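Local atomic coordinates of Lys-gingipain W83 (PDB entry 6I9A), a protein that cleaves proteins after lysine as a secreted cysteine peptidase of the oral pathogen Porphyromonas gingivalis, and may act as a virulence factor in periodontal disease. Residues A61-K66 against L103-V108; A75-L80 against P114-F119; T324-M329 against Y357-D362. One frame throughout, in Å; residues are numbered along the deposited sequence.

Contact 1 (A61-K66 against L103-V108); sequences AFIHKK and LYYSAV
Helix 56-72 meets the short, weakly bonded helical turn 103-106 and the loop after it in a mixed contact, in which the ring of H64 and the branches of I63 bear on Y104, Y105 and V108, beside the four-stranded parallel sheet. H64 supplies the polar half. Its CG lies anti to the carbonyl carbon (chi1 -72°), and the imidazole reaches across to the turn. There H64 NE2 donates to Y104 O at 2.8 Å, with an N-H...O angle of 150° and the acceptor close to the ring plane. NE2 therefore carries a hydrogen. A second interaction covers the ring from above: V108 CA stands over the centre of one face, 4.0 Å from the H64 centroid, as a CH-pi contact, and V108 CG2 comes to 3.8 Å from H64 CD2 on that face. Edge and face together probably limit rotation of the imidazole. At the preceding residue, I63, the contact is mostly non-polar: I63 CG2 touches Y105 O at 3.3 Å, while I63 CD1 packs 4.0 Å from Y105 CD1. The hydroxyl of Y105 is bonded elsewhere, to the backbone N of G91. Within the turn, L103 O accepts from both A107 N and S106 OG, and V108 N goes on to bond E115, a calcium ligand. I63 also packs on L17, V19 and L80 of the sheet. The contact thus ties a calcium-bound loop to the helix of a beta-alpha-beta crossover, between strands 40-46 and 79-83, in the alpha/beta layer of the peptidase C25 domain.

Contact 2 (A75-L80 against P114-F119); sequences AAPVFL and PEMYTF. With CA (calcium ion), chain G.
M116 lies across P77 and L80 where two chain segments run together into a sheet. M116 CB meets V78 O at 3.7 Å and L80 CB slightly farther off. The next carbon, M116 CG, comes to 3.5 Å from P77 O, and M116 SD sits 3.9 Å from P77 CB, crossing the proline ring at a slant. The bend at chi3 (-76°) then carries CE to I63 of helix 56-72. Beneath this side chain the backbones form a parallel ladder joining strands 79-83 and 117-121, the latter an edge strand of the four-stranded parallel sheet. Y117 N donates to V78 O, L80 N to Y117 O (2.8 Å, 170° at the hydrogen), and F119 N to L80 O. F79 and Y117 share one face of the sheet, their rings set obliquely, whereas L80 and T118 lie side by side on the other. Before the ladder begins, a water donates to both P77 O and E115 O. E115 turns its carboxylate away from 75-80 to the calcium ion, which its OE1 and OE2 grip at 2.5 Å each; OE2 also accepts from V108 N, and D109, D111, F113 and two waters complete the site.

Contact 3 (T324-M329 against Y357-D362); sequences TVNSIM and YHVLGD
M329 packs against the backbone of Y357 and H358, and this end of the contact is the tight one. CG and then SD of M329 both extend anti (chi1 -178°, chi2 176°), which brings the sulfur onto the strand: M329 SD is 3.4 Å from H358 C and 3.5 Å from Y357 C. M329 SD also touches Y357 CB at 3.8 Å and V359 CG2 at 3.9 Å. M329 nevertheless keeps some solvent exposure. Towards the start of the helix the fit is looser but buried. V325 CG1 only just meets V359 CG1, at 4.0 Å, and V325 CG2 lies equally far from D362 O. Between these ends the amide of N326 brushes V359 CG2 with ND2, whose polar need is met by T118 O. T324 caps the helix, its OG1 accepting from S327 N at 3.0 Å. Helix 325-329 and strand 357-361 run nearly antiparallel, their axes 8.9 Å apart at closest approach. The strand forms an outer edge of the mixed sheet, antiparallel to 273-279, and V359 is also backbone-bonded to R120 of strand 117-121. The helix covers that sheet, with V325 reaching Y274, I277 and L243, and I328 resting on L243 and I245.

In the fold
The three contacts illustrate how chemistry can change with place in an alpha/beta domain. Contacts 2 and 3 are buried core, whereas contact 1 is partly buried and peripheral; their centres lie about 12, 3 and 19 Å, respectively, from the centre of the chain. Contact 3 relies on side chains and a sulfur against backbone, contact 2 on a backbone ladder, and contact 1 on a histidine hydrogen bond flanked by apolar packing. Contacts 1 and 2 interleave along the sequence and share the calcium-bound loop, where S106 O also accepts from E115 N at 2.8 Å. Contact 3 belongs to the second sheet and touches contact 2, with F119 packed against G361 and N326 at the junction of the two sheets.

Contact 1 (A61-K66 against L103-V108)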
loop_
_atom_site.group_PDB
_atom_site.type_symbol
_atom_site.label_atom_id
_atom_site.label_comp_id
_atom_site.label_asym_id
_atom_site.label_seq_id
_atom_site.Cartn_x
_atom_site.Cartn_y
_atom_site.Cartn_z
ATOM N N ALA A 61 -11.378 -19.170 7.503
ATOM C CA ALA A 61 -12.787 -19.436 7.244
ATOM C C ALA A 61 -13.631 -18.193 7.572
ATOM O O ALA A 61 -14.578 -17.898 6.842
ATOM C CB ALA A 61 -13.253 -20.632 8.064
ATOM N N PHE A 62 -13.289 -17.482 8.652
ATOM C CA PHE A 62 -13.978 -16.255 9.053
ATOM C C PHE A 62 -13.892 -15.207 7.947
ATOM O O PHE A 62 -14.888 -14.601 7.558
ATOM C CB PHE A 62 -13.369 -15.746 10.361
ATOM C CG PHE A 62 -13.946 -14.402 10.774
ATOM C CD1 PHE A 62 -15.220 -14.314 11.325
ATOM C CD2 PHE A 62 -13.265 -13.211 10.494
ATOM C CE1 PHE A 62 -15.749 -13.070 11.704
ATOM C CE2 PHE A 62 -13.819 -11.976 10.819
ATOM C CZ PHE A 62 -15.049 -11.917 11.428
ATOM N N ILE A 63 -12.668 -14.994 7.441
ATOM C CA ILE A 63 -12.477 -13.964 6.420
ATOM C C ILE A 63 -13.221 -14.306 5.143
ATOM O O ILE A 63 -13.863 -13.450 4.514
ATOM C CB ILE A 63 -10.974 -13.784 6.162
ATOM C CG1 ILE A 63 -10.294 -13.140 7.420
ATOM C CG2 ILE A 63 -10.744 -12.954 4.890
ATOM C CD1 ILE A 63 -8.757 -13.245 7.347
ATOM N N HIS A 64 -13.114 -15.598 4.722
ATOM C CA HIS A 64 -13.775 -16.007 3.483
ATOM C C HIS A 64 -15.295 -15.805 3.571
ATOM O O HIS A 64 -15.929 -15.367 2.621
ATOM C CB HIS A 64 -13.425 -17.446 3.138
ATOM C CG HIS A 64 -12.020 -17.638 2.669
ATOM N ND1 HIS A 64 -11.656 -18.807 2.036
ATOM C CD2 HIS A 64 -10.956 -16.793 2.683
ATOM C CE1 HIS A 64 -10.363 -18.685 1.725
ATOM N NE2 HIS A 64 -9.894 -17.494 2.114
ATOM N N LYS A 65 -15.869 -16.145 4.754
ATOM C CA LYS A 65 -17.311 -15.988 4.928
ATOM C C LYS A 65 -17.676 -14.498 4.915
ATOM O O LYS A 65 -18.660 -14.116 4.286
ATOM C CB LYS A 65 -17.750 -16.685 6.208
ATOM C CG LYS A 65 -19.237 -16.536 6.494
ATOM C CD LYS A 65 -19.639 -17.282 7.772
ATOM C CE LYS A 65 -21.127 -17.601 7.830
ATOM N NZ LYS A 65 -21.994 -16.422 7.593
ATOM N N LYS A 66 -16.867 -13.650 5.559
ATOM C CA LYS A 66 -17.131 -12.222 5.503
ATOM C C LYS A 66 -17.101 -11.699 4.070
ATOM O O LYS A 66 -17.931 -10.885 3.692
ATOM C CB LYS A 66 -16.106 -11.432 6.316
ATOM C CG LYS A 66 -16.347 -11.427 7.805
ATOM C CD LYS A 66 -17.572 -10.543 8.115
ATOM C CE LYS A 66 -17.908 -10.475 9.581
ATOM N NZ LYS A 66 -18.893 -9.362 9.789
ATOM N N LEU A 103 -1.511 -14.956 1.163
ATOM C CA LEU A 103 -2.395 -14.990 -0.006
ATOM C C LEU A 103 -3.707 -15.690 0.274
ATOM O O LEU A 103 -4.759 -15.241 -0.248
ATOM C CB LEU A 103 -1.686 -15.734 -1.161
ATOM C CG LEU A 103 -2.532 -15.855 -2.451
ATOM C CD1 LEU A 103 -2.905 -14.513 -3.051
ATOM C CD2 LEU A 103 -1.814 -16.706 -3.477
ATOM N N TYR A 104 -3.666 -16.806 1.019
ATOM C CA TYR A 104 -4.886 -17.622 1.127
ATOM C C TYR A 104 -5.915 -17.045 2.106
ATOM O O TYR A 104 -7.059 -17.490 2.078
ATOM C CB TYR A 104 -4.503 -19.061 1.417
ATOM C CG TYR A 104 -3.753 -19.584 0.204
ATOM C CD1 TYR A 104 -2.378 -19.818 0.260
ATOM C CD2 TYR A 104 -4.395 -19.723 -1.022
ATOM C CE1 TYR A 104 -1.658 -20.203 -0.873
ATOM C CE2 TYR A 104 -3.696 -20.101 -2.161
ATOM C CZ TYR A 104 -2.327 -20.345 -2.082
ATOM O OH TYR A 104 -1.624 -20.657 -3.221
ATOM N N TYR A 105 -5.567 -16.005 2.845
ATOM C CA TYR A 105 -6.621 -15.254 3.542
ATOM C C TYR A 105 -7.441 -14.442 2.536
ATOM O O TYR A 105 -8.654 -14.291 2.705
ATOM C CB TYR A 105 -6.020 -14.279 4.565
ATOM C CG TYR A 105 -5.326 -14.976 5.728
ATOM C CD1 TYR A 105 -5.985 -15.949 6.487
ATOM C CD2 TYR A 105 -4.010 -14.660 6.065
ATOM C CE1 TYR A 105 -5.336 -16.595 7.546
ATOM C CE2 TYR A 105 -3.351 -15.300 7.116
ATOM C CZ TYR A 105 -4.022 -16.267 7.860
ATOM O OH TYR A 105 -3.380 -16.922 8.882
ATOM N N SER A 106 -6.775 -13.916 1.494
ATOM C CA SER A 106 -7.349 -13.015 0.466
ATOM C C SER A 106 -7.957 -13.757 -0.715
ATOM O O SER A 106 -8.846 -13.200 -1.373
ATOM C CB SER A 106 -6.274 -12.039 -0.043
ATOM O OG SER A 106 -5.303 -12.581 -0.926
ATOM N N ALA A 107 -7.499 -14.949 -1.009
ATOM C CA ALA A 107 -7.902 -15.717 -2.181
ATOM C C ALA A 107 -9.054 -16.572 -1.754
ATOM O O ALA A 107 -8.867 -17.607 -1.119
ATOM C CB ALA A 107 -6.712 -16.538 -2.700
ATOM N N VAL A 108 -10.258 -16.120 -2.085
ATOM C CA VAL A 108 -11.474 -16.758 -1.547
ATOM C C VAL A 108 -12.041 -17.816 -2.497
ATOM O O VAL A 108 -12.372 -18.932 -2.064
ATOM C CB VAL A 108 -12.532 -15.703 -1.198
ATOM C CG1 VAL A 108 -13.785 -16.352 -0.614
ATOM C CG2 VAL A 108 -11.980 -14.660 -0.237
#

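Contact 2 (A75-L80 against P114-F119)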
loop_
_atom_site.group_PDB
_atom_site.type_symbol
_atom_site.label_atom_id
_atom_site.label_comp_id
_atom_site.label_asym_id
_atom_site.label_seq_id
_atom_site.Cartn_x
_atom_site.Cartn_y
_atom_site.Cartn_z
ATOM N N ALA A 75 -21.678 -5.462 -1.094
ATOM C CA ALA A 75 -20.858 -4.713 -0.141
ATOM C C ALA A 75 -19.595 -5.514 0.182
ATOM O O ALA A 75 -19.260 -5.715 1.343
ATOM C CB ALA A 75 -21.676 -4.440 1.126
ATOM N N ALA A 76 -18.913 -5.998 -0.849
ATOM C CA ALA A 76 -17.701 -6.759 -0.585
ATOM C C ALA A 76 -16.616 -5.883 0.042
ATOM O O ALA A 76 -16.441 -4.722 -0.323
ATOM C CB ALA A 76 -17.158 -7.340 -1.873
ATOM N N PRO A 77 -15.851 -6.415 1.002
ATOM C CA PRO A 77 -14.652 -5.680 1.457
ATOM C C PRO A 77 -13.729 -5.423 0.267
ATOM O O PRO A 77 -13.552 -6.294 -0.584
ATOM C CB PRO A 77 -14.013 -6.626 2.473
ATOM C CG PRO A 77 -15.094 -7.667 2.832
ATOM C CD PRO A 77 -15.940 -7.761 1.615
ATOM N N VAL A 78 -13.120 -4.224 0.244
ATOM C CA VAL A 78 -12.061 -3.854 -0.694
ATOM C C VAL A 78 -10.701 -4.277 -0.099
ATOM O O VAL A 78 -9.874 -4.853 -0.795
ATOM C CB VAL A 78 -12.128 -2.315 -0.934
ATOM C CG1 VAL A 78 -10.919 -1.871 -1.771
ATOM C CG2 VAL A 78 -13.474 -1.951 -1.637
ATOM N N PHE A 79 -10.478 -3.894 1.149
ATOM C CA PHE A 79 -9.256 -4.180 1.865
ATOM C C PHE A 79 -9.448 -5.195 2.953
ATOM O O PHE A 79 -10.494 -5.234 3.620
ATOM C CB PHE A 79 -8.707 -2.923 2.566
ATOM C CG PHE A 79 -8.225 -1.847 1.614
ATOM C CD1 PHE A 79 -6.971 -1.943 0.998
ATOM C CD2 PHE A 79 -9.024 -0.734 1.328
ATOM C CE1 PHE A 79 -6.545 -0.938 0.110
ATOM C CE2 PHE A 79 -8.589 0.254 0.458
ATOM C CZ PHE A 79 -7.379 0.114 -0.180
ATOM N N LEU A 80 -8.391 -5.963 3.189
ATOM C CA LEU A 80 -8.222 -6.858 4.321
ATOM C C LEU A 80 -6.970 -6.428 5.064
ATOM O O LEU A 80 -5.884 -6.554 4.542
ATOM C CB LEU A 80 -8.142 -8.327 3.853
ATOM C CG LEU A 80 -7.772 -9.328 4.938
ATOM C CD1 LEU A 80 -8.856 -9.409 6.039
ATOM C CD2 LEU A 80 -7.552 -10.719 4.327
ATOM N N PRO A 114 -6.186 -12.667 -5.500
ATOM C CA PRO A 114 -6.939 -12.200 -4.325
ATOM C C PRO A 114 -8.270 -11.569 -4.661
ATOM O O PRO A 114 -8.420 -10.911 -5.710
ATOM C CB PRO A 114 -6.028 -11.114 -3.717
ATOM C CG PRO A 114 -4.649 -11.480 -4.215
ATOM C CD PRO A 114 -4.874 -12.001 -5.614
ATOM N N GLU A 115 -9.217 -11.685 -3.720
ATOM C CA GLU A 115 -10.510 -10.966 -3.761
ATOM C C GLU A 115 -10.439 -9.623 -3.083
ATOM O O GLU A 115 -11.350 -8.822 -3.302
ATOM C CB GLU A 115 -11.596 -11.833 -3.081
ATOM C CG GLU A 115 -12.336 -12.728 -4.087
ATOM C CD GLU A 115 -11.414 -13.607 -4.902
ATOM O OE1 GLU A 115 -11.179 -13.261 -6.083
ATOM O OE2 GLU A 115 -10.903 -14.624 -4.373
ATOM N N MET A 116 -9.418 -9.398 -2.227
ATOM C CA MET A 116 -9.269 -8.200 -1.438
ATOM C C MET A 116 -7.820 -7.753 -1.468
ATOM O O MET A 116 -6.930 -8.621 -1.468
ATOM C CB MET A 116 -9.657 -8.468 0.026
ATOM C CG MET A 116 -11.152 -8.767 0.212
ATOM S SD MET A 116 -11.531 -9.534 1.817
ATOM C CE MET A 116 -10.953 -11.228 1.497
ATOM N N TYR A 117 -7.569 -6.457 -1.361
ATOM C CA TYR A 117 -6.213 -5.946 -1.164
ATOM C C TYR A 117 -5.806 -6.174 0.266
ATOM O O TYR A 117 -6.430 -5.613 1.188
ATOM C CB TYR A 117 -6.192 -4.449 -1.440
ATOM C CG TYR A 117 -6.115 -4.013 -2.885
ATOM C CD1 TYR A 117 -5.524 -4.829 -3.864
ATOM C CD2 TYR A 117 -6.506 -2.732 -3.265
ATOM C CE1 TYR A 117 -5.358 -4.372 -5.171
ATOM C CE2 TYR A 117 -6.354 -2.271 -4.570
ATOM C CZ TYR A 117 -5.760 -3.094 -5.514
ATOM O OH TYR A 117 -5.598 -2.668 -6.814
ATOM N N THR A 118 -4.814 -7.024 0.492
ATOM C CA THR A 118 -4.417 -7.462 1.805
ATOM C C THR A 118 -3.094 -6.898 2.198
ATOM O O THR A 118 -2.130 -6.906 1.410
ATOM C CB THR A 118 -4.378 -9.008 1.790
ATOM O OG1 THR A 118 -5.705 -9.465 1.451
ATOM C CG2 THR A 118 -3.993 -9.613 3.117
ATOM N N PHE A 119 -2.986 -6.468 3.450
ATOM C CA PHE A 119 -1.723 -5.985 3.998
ATOM C C PHE A 119 -1.660 -6.411 5.435
ATOM O O PHE A 119 -2.686 -6.674 6.072
ATOM C CB PHE A 119 -1.557 -4.470 3.821
ATOM C CG PHE A 119 -2.673 -3.653 4.454
ATOM C CD1 PHE A 119 -2.578 -3.234 5.778
ATOM C CD2 PHE A 119 -3.780 -3.237 3.695
ATOM C CE1 PHE A 119 -3.552 -2.424 6.332
ATOM C CE2 PHE A 119 -4.767 -2.462 4.281
ATOM C CZ PHE A 119 -4.640 -2.046 5.581
HETATM CA CA CA G . -9.766 -15.228 -6.527
HETATM O O HOH W 1 -12.891 -6.640 -3.225
HETATM O O HOH W 2 -10.092 -14.280 -8.695
HETATM O O HOH W 3 -8.975 -16.988 -5.055
#

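Contact 3 (T324-M329 against Y357-D362)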
loop_
_atom_site.group_PDB
_atom_site.type_symbol
_atom_site.label_atom_id
_atom_site.label_comp_id
_atom_site.label_asym_id
_atom_site.label_seq_id
_atom_site.Cartn_x
_atom_site.Cartn_y
_atom_site.Cartn_z
ATOM N N THR A 324 -3.210 3.161 -4.662
ATOM C CA THR A 324 -2.862 2.701 -3.316
ATOM C C THR A 324 -1.530 1.972 -3.328
ATOM O O THR A 324 -1.083 1.471 -4.363
ATOM C CB THR A 324 -3.958 1.823 -2.756
ATOM O OG1 THR A 324 -4.079 0.635 -3.556
ATOM C CG2 THR A 324 -5.265 2.565 -2.573
ATOM N N VAL A 325 -0.982 1.772 -2.156
ATOM C CA VAL A 325 0.220 0.925 -1.990
ATOM C C VAL A 325 -0.091 -0.501 -2.475
ATOM O O VAL A 325 0.654 -1.083 -3.271
ATOM C CB VAL A 325 0.671 0.900 -0.512
ATOM C CG1 VAL A 325 1.747 -0.175 -0.312
ATOM C CG2 VAL A 325 1.222 2.269 -0.090
ATOM N N ASN A 326 -1.228 -1.081 -2.020
ATOM C CA ASN A 326 -1.529 -2.446 -2.478
ATOM C C ASN A 326 -1.610 -2.491 -3.984
ATOM O O ASN A 326 -1.186 -3.497 -4.581
ATOM C CB ASN A 326 -2.860 -2.951 -1.901
ATOM C CG ASN A 326 -2.634 -3.813 -0.682
ATOM O OD1 ASN A 326 -2.713 -3.354 0.468
ATOM N ND2 ASN A 326 -2.346 -5.100 -0.900
ATOM N N SER A 327 -2.182 -1.476 -4.647
ATOM C CA SER A 327 -2.344 -1.537 -6.095
ATOM C C SER A 327 -1.000 -1.541 -6.820
ATOM O O SER A 327 -0.935 -2.030 -7.950
ATOM C CB SER A 327 -3.245 -0.412 -6.596
ATOM O OG SER A 327 -2.585 0.844 -6.562
ATOM N N ILE A 328 0.050 -0.966 -6.244
ATOM C CA ILE A 328 1.398 -0.981 -6.900
ATOM C C ILE A 328 1.844 -2.438 -6.980
ATOM O O ILE A 328 2.324 -2.912 -8.024
ATOM C CB ILE A 328 2.396 -0.104 -6.134
ATOM C CG1 ILE A 328 1.927 1.360 -6.133
ATOM C CG2 ILE A 328 3.788 -0.250 -6.710
ATOM C CD1 ILE A 328 2.761 2.259 -5.242
ATOM N N MET A 329 1.706 -3.174 -5.848
ATOM C CA MET A 329 2.086 -4.598 -5.814
ATOM C C MET A 329 1.223 -5.426 -6.771
ATOM O O MET A 329 1.723 -6.283 -7.480
ATOM C CB MET A 329 1.967 -5.095 -4.372
ATOM C CG MET A 329 2.376 -6.557 -4.209
ATOM S SD MET A 329 2.331 -7.104 -2.503
ATOM C CE MET A 329 0.585 -7.476 -2.283
ATOM N N TYR A 357 4.811 -11.928 -2.985
ATOM C CA TYR A 357 4.856 -10.505 -2.628
ATOM C C TYR A 357 3.837 -10.152 -1.577
ATOM O O TYR A 357 2.680 -10.648 -1.594
ATOM C CB TYR A 357 4.747 -9.644 -3.878
ATOM C CG TYR A 357 6.112 -9.334 -4.482
ATOM C CD1 TYR A 357 6.719 -10.201 -5.400
ATOM C CD2 TYR A 357 6.834 -8.217 -4.077
ATOM C CE1 TYR A 357 7.988 -9.931 -5.909
ATOM C CE2 TYR A 357 8.088 -7.938 -4.606
ATOM C CZ TYR A 357 8.653 -8.789 -5.529
ATOM O OH TYR A 357 9.886 -8.443 -6.035
ATOM N N HIS A 358 4.251 -9.302 -0.646
ATOM C CA HIS A 358 3.388 -8.841 0.439
ATOM C C HIS A 358 3.563 -7.374 0.666
ATOM O O HIS A 358 4.636 -6.819 0.426
ATOM C CB HIS A 358 3.791 -9.572 1.746
ATOM C CG HIS A 358 3.396 -11.026 1.762
ATOM N ND1 HIS A 358 4.106 -11.975 1.075
ATOM C CD2 HIS A 358 2.323 -11.628 2.344
ATOM C CE1 HIS A 358 3.455 -13.132 1.260
ATOM N NE2 HIS A 358 2.368 -12.966 2.015
ATOM N N VAL A 359 2.502 -6.783 1.262
ATOM C CA VAL A 359 2.587 -5.474 1.873
ATOM C C VAL A 359 2.697 -5.668 3.397
ATOM O O VAL A 359 1.822 -6.313 4.007
ATOM C CB VAL A 359 1.373 -4.584 1.560
ATOM C CG1 VAL A 359 1.521 -3.231 2.295
ATOM C CG2 VAL A 359 1.215 -4.334 0.043
ATOM N N LEU A 360 3.724 -5.054 3.986
ATOM C CA LEU A 360 3.878 -4.892 5.444
ATOM C C LEU A 360 3.692 -3.396 5.729
ATOM O O LEU A 360 4.119 -2.534 4.948
ATOM C CB LEU A 360 5.241 -5.390 5.922
ATOM C CG LEU A 360 5.370 -6.920 5.823
ATOM C CD1 LEU A 360 6.834 -7.364 5.787
ATOM C CD2 LEU A 360 4.648 -7.581 7.012
ATOM N N GLY A 361 3.003 -3.086 6.827
ATOM C CA GLY A 361 2.555 -1.714 7.028
ATOM C C GLY A 361 1.244 -1.484 6.278
ATOM O O GLY A 361 0.503 -2.433 6.007
ATOM N N ASP A 362 0.890 -0.228 6.001
ATOM C CA ASP A 362 -0.475 0.085 5.589
ATOM C C ASP A 362 -0.610 0.185 4.077
ATOM O O ASP A 362 -0.259 1.185 3.432
ATOM C CB ASP A 362 -0.900 1.389 6.274
ATOM C CG ASP A 362 -2.368 1.741 6.041
ATOM O OD1 ASP A 362 -3.023 1.056 5.215
ATOM O OD2 ASP A 362 -2.869 2.673 6.722
#